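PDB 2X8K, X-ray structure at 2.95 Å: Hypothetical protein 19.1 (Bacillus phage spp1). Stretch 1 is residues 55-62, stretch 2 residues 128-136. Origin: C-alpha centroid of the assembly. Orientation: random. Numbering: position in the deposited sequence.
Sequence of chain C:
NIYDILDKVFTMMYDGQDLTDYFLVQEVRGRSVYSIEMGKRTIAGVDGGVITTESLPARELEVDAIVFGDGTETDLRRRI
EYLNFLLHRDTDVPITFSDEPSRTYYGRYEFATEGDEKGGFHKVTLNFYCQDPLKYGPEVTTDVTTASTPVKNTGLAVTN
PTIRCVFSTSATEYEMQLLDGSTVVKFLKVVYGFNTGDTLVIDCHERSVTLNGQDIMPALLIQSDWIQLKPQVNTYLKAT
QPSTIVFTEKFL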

# COMPACT_ATOMS: atom_id res chain seq x y z
N SER C 55 -20.04 -21.41 -28.33
CA SER C 55 -20.68 -22.32 -27.38
C SER C 55 -20.78 -21.70 -25.99
O SER C 55 -19.98 -20.87 -25.63
N LEU C 56 -21.76 -22.13 -25.24
CA LEU C 56 -21.97 -21.68 -23.88
C LEU C 56 -21.04 -22.45 -22.96
O LEU C 56 -21.07 -23.68 -22.94
N PRO C 57 -20.21 -21.77 -22.17
CA PRO C 57 -19.37 -22.50 -21.20
C PRO C 57 -20.22 -23.14 -20.08
O PRO C 57 -21.39 -22.80 -19.91
N ALA C 58 -19.64 -24.08 -19.33
CA ALA C 58 -20.35 -24.71 -18.22
C ALA C 58 -20.46 -23.65 -17.12
O ALA C 58 -19.70 -22.70 -17.17
N ARG C 59 -21.40 -23.77 -16.18
CA ARG C 59 -21.59 -22.75 -15.16
C ARG C 59 -20.92 -23.07 -13.85
O ARG C 59 -20.98 -24.21 -13.40
N GLU C 60 -20.27 -22.08 -13.23
CA GLU C 60 -19.69 -22.24 -11.89
C GLU C 60 -20.44 -21.28 -10.95
O GLU C 60 -20.44 -20.06 -11.18
N LEU C 61 -21.14 -21.84 -9.96
CA LEU C 61 -21.88 -21.05 -8.99
C LEU C 61 -20.95 -20.91 -7.80
O LEU C 61 -20.36 -21.89 -7.36
N GLU C 62 -20.79 -19.69 -7.29
CA GLU C 62 -19.87 -19.46 -6.20
C GLU C 62 -20.63 -18.91 -5.04
O GLU C 62 -21.03 -17.75 -5.07
N PHE C 128 -19.70 -24.62 -7.07
CA PHE C 128 -20.57 -25.65 -7.67
C PHE C 128 -20.46 -25.61 -9.17
O PHE C 128 -20.59 -24.54 -9.77
N TYR C 129 -20.26 -26.78 -9.78
CA TYR C 129 -20.09 -26.90 -11.22
C TYR C 129 -21.31 -27.44 -11.87
O TYR C 129 -21.78 -28.52 -11.49
N CYS C 130 -21.77 -26.75 -12.92
CA CYS C 130 -22.94 -27.15 -13.71
C CYS C 130 -22.58 -27.51 -15.15
O CYS C 130 -22.31 -26.62 -15.94
N GLN C 131 -22.59 -28.81 -15.48
CA GLN C 131 -22.36 -29.32 -16.86
C GLN C 131 -23.32 -28.62 -17.83
O GLN C 131 -22.88 -28.11 -18.86
N ASP C 132 -24.65 -28.60 -17.48
CA ASP C 132 -25.72 -27.91 -18.19
C ASP C 132 -25.76 -26.47 -17.66
O ASP C 132 -26.25 -26.24 -16.54
N PRO C 133 -25.29 -25.49 -18.47
CA PRO C 133 -25.28 -24.10 -18.03
C PRO C 133 -26.64 -23.44 -17.78
O PRO C 133 -26.65 -22.36 -17.22
N LEU C 134 -27.76 -24.03 -18.23
CA LEU C 134 -29.09 -23.43 -18.14
C LEU C 134 -29.92 -23.70 -16.90
O LEU C 134 -29.90 -24.80 -16.38
N LYS C 135 -30.73 -22.70 -16.48
CA LYS C 135 -31.68 -22.82 -15.36
C LYS C 135 -32.92 -23.32 -16.01
O LYS C 135 -33.25 -22.92 -17.12
N TYR C 136 -33.64 -24.18 -15.28
CA TYR C 136 -34.89 -24.79 -15.69
C TYR C 136 -36.01 -24.20 -14.89
O TYR C 136 -35.95 -24.18 -13.67

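The strand segment beginning at Arg59 runs antiparallel to the one that passes through Phe128, Tyr129 and Cys130, and the two are joined by a backbone ladder in which Arg59 pairs with Cys130 (Cys130 N to Arg59 O, 2.7 Å; Arg59 N to Cys130 O, 3.0 Å) and Leu61 with Phe128 (Leu61 N to Phe128 O and Phe128 N to Leu61 O, both 2.8 Å). The one side-chain hydrogen bond between the stretches comes from Arg59, whose t, t arm reaches past the corner at Gln131 and Asp132. Arg59 NH1 lies 2.6 Å from Pro133 O, which sits at the guanidinium edge, but the bond is weak because its angle at hydrogen is only 118°. Within the second stretch, Tyr136 OH donates to Asp132 OD2 at 2.5 Å, linking the corner residue Asp132 to the strand that follows it.

The ladder places Arg59, Leu61, Phe128 and Cys130 on one face. There Leu61 (m, t) sets its CB 4.1 Å from Phe128 CB, and its CD1 reaches Cys130 SG, also at 4.1 Å; Phe128 and Cys130 both adopt m at chi1. Glu60 and Tyr129 share the other face, where Glu60 OE1 comes within 3.4 Å of Tyr129 CB. The t rotamer of Tyr129 carries its ring alongside Ala58, with Tyr129 CE1 3.5 Å from Ala58 CB. Farther out, Leu56 CB packs against Pro133 CG at 4.1 Å.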

# COMPACT_ATOMS: atom_id res chain seq x y z
CB SER C 55 -19.93 -23.65 -27.30
OG SER C 55 -18.53 -23.49 -27.18
CB LEU C 56 -23.42 -21.97 -23.48
CG LEU C 56 -24.39 -20.80 -23.34
CD1 LEU C 56 -24.14 -19.68 -24.37
CD2 LEU C 56 -25.80 -21.32 -23.42
CB PRO C 57 -18.47 -21.42 -20.65
CG PRO C 57 -19.26 -20.19 -20.77
CD PRO C 57 -20.02 -20.31 -22.04
CB ALA C 58 -19.56 -25.89 -17.73
CB ARG C 59 -23.08 -22.48 -14.99
CG ARG C 59 -23.52 -21.58 -13.84
CD ARG C 59 -25.02 -21.35 -13.92
NE ARG C 59 -25.27 -19.93 -14.13
CZ ARG C 59 -26.13 -19.44 -15.01
NH1 ARG C 59 -26.86 -20.26 -15.74
NH2 ARG C 59 -26.27 -18.12 -15.15
CB GLU C 60 -18.19 -21.94 -11.87
CG GLU C 60 -17.32 -23.19 -11.85
CD GLU C 60 -17.15 -23.88 -10.51
OE1 GLU C 60 -17.07 -25.13 -10.50
OE2 GLU C 60 -17.07 -23.18 -9.48
CB LEU C 61 -23.19 -21.75 -8.60
CG LEU C 61 -24.34 -21.63 -9.59
CD1 LEU C 61 -25.45 -22.62 -9.27
CD2 LEU C 61 -24.88 -20.21 -9.66
CB GLU C 62 -18.72 -18.52 -6.63
CG GLU C 62 -18.58 -18.28 -8.13
CD GLU C 62 -17.16 -18.28 -8.68
OE1 GLU C 62 -16.58 -17.18 -8.82
OE2 GLU C 62 -16.64 -19.38 -8.99
CB PHE C 128 -22.04 -25.42 -7.27
CG PHE C 128 -22.30 -25.48 -5.79
CD1 PHE C 128 -22.77 -26.64 -5.20
CD2 PHE C 128 -22.04 -24.37 -4.98
CE1 PHE C 128 -22.98 -26.70 -3.83
CE2 PHE C 128 -22.24 -24.44 -3.61
CZ PHE C 128 -22.71 -25.60 -3.04
CB TYR C 129 -18.90 -27.80 -11.53
CG TYR C 129 -18.57 -27.92 -13.00
CD1 TYR C 129 -17.98 -26.88 -13.69
CD2 TYR C 129 -18.76 -29.12 -13.67
CE1 TYR C 129 -17.64 -27.00 -15.03
CE2 TYR C 129 -18.41 -29.26 -15.01
CZ TYR C 129 -17.84 -28.20 -15.68
OH TYR C 129 -17.48 -28.31 -17.00
CB CYS C 130 -24.02 -26.08 -13.65
SG CYS C 130 -24.38 -25.46 -11.98
CB GLN C 131 -22.61 -30.83 -16.93
CG GLN C 131 -21.41 -31.62 -16.48
CD GLN C 131 -21.69 -33.08 -16.36
OE1 GLN C 131 -20.90 -33.91 -16.82
NE2 GLN C 131 -22.78 -33.44 -15.71
CB ASP C 132 -27.06 -28.57 -17.92
CG ASP C 132 -28.14 -28.27 -18.94
OD1 ASP C 132 -28.18 -27.12 -19.47
OD2 ASP C 132 -28.97 -29.20 -19.22
CB PRO C 133 -24.56 -23.41 -19.17
CG PRO C 133 -24.80 -24.27 -20.36
CD PRO C 133 -24.71 -25.63 -19.82
CB LEU C 134 -29.91 -23.84 -19.36
CG LEU C 134 -29.34 -23.36 -20.65
CD1 LEU C 134 -29.36 -24.46 -21.67
CD2 LEU C 134 -30.06 -22.15 -21.11
CB LYS C 135 -32.01 -21.47 -14.64
CG LYS C 135 -30.95 -20.34 -14.70
CD LYS C 135 -31.39 -19.12 -13.92
CE LYS C 135 -30.72 -17.90 -14.46
NZ LYS C 135 -30.44 -16.87 -13.42
CB TYR C 136 -34.79 -26.30 -15.48
CG TYR C 136 -33.88 -26.95 -16.49
CD1 TYR C 136 -32.50 -26.99 -16.30
CD2 TYR C 136 -34.38 -27.42 -17.71
CE1 TYR C 136 -31.65 -27.50 -17.28
CE2 TYR C 136 -33.54 -27.94 -18.68
CZ TYR C 136 -32.18 -27.98 -18.48
OH TYR C 136 -31.37 -28.46 -19.48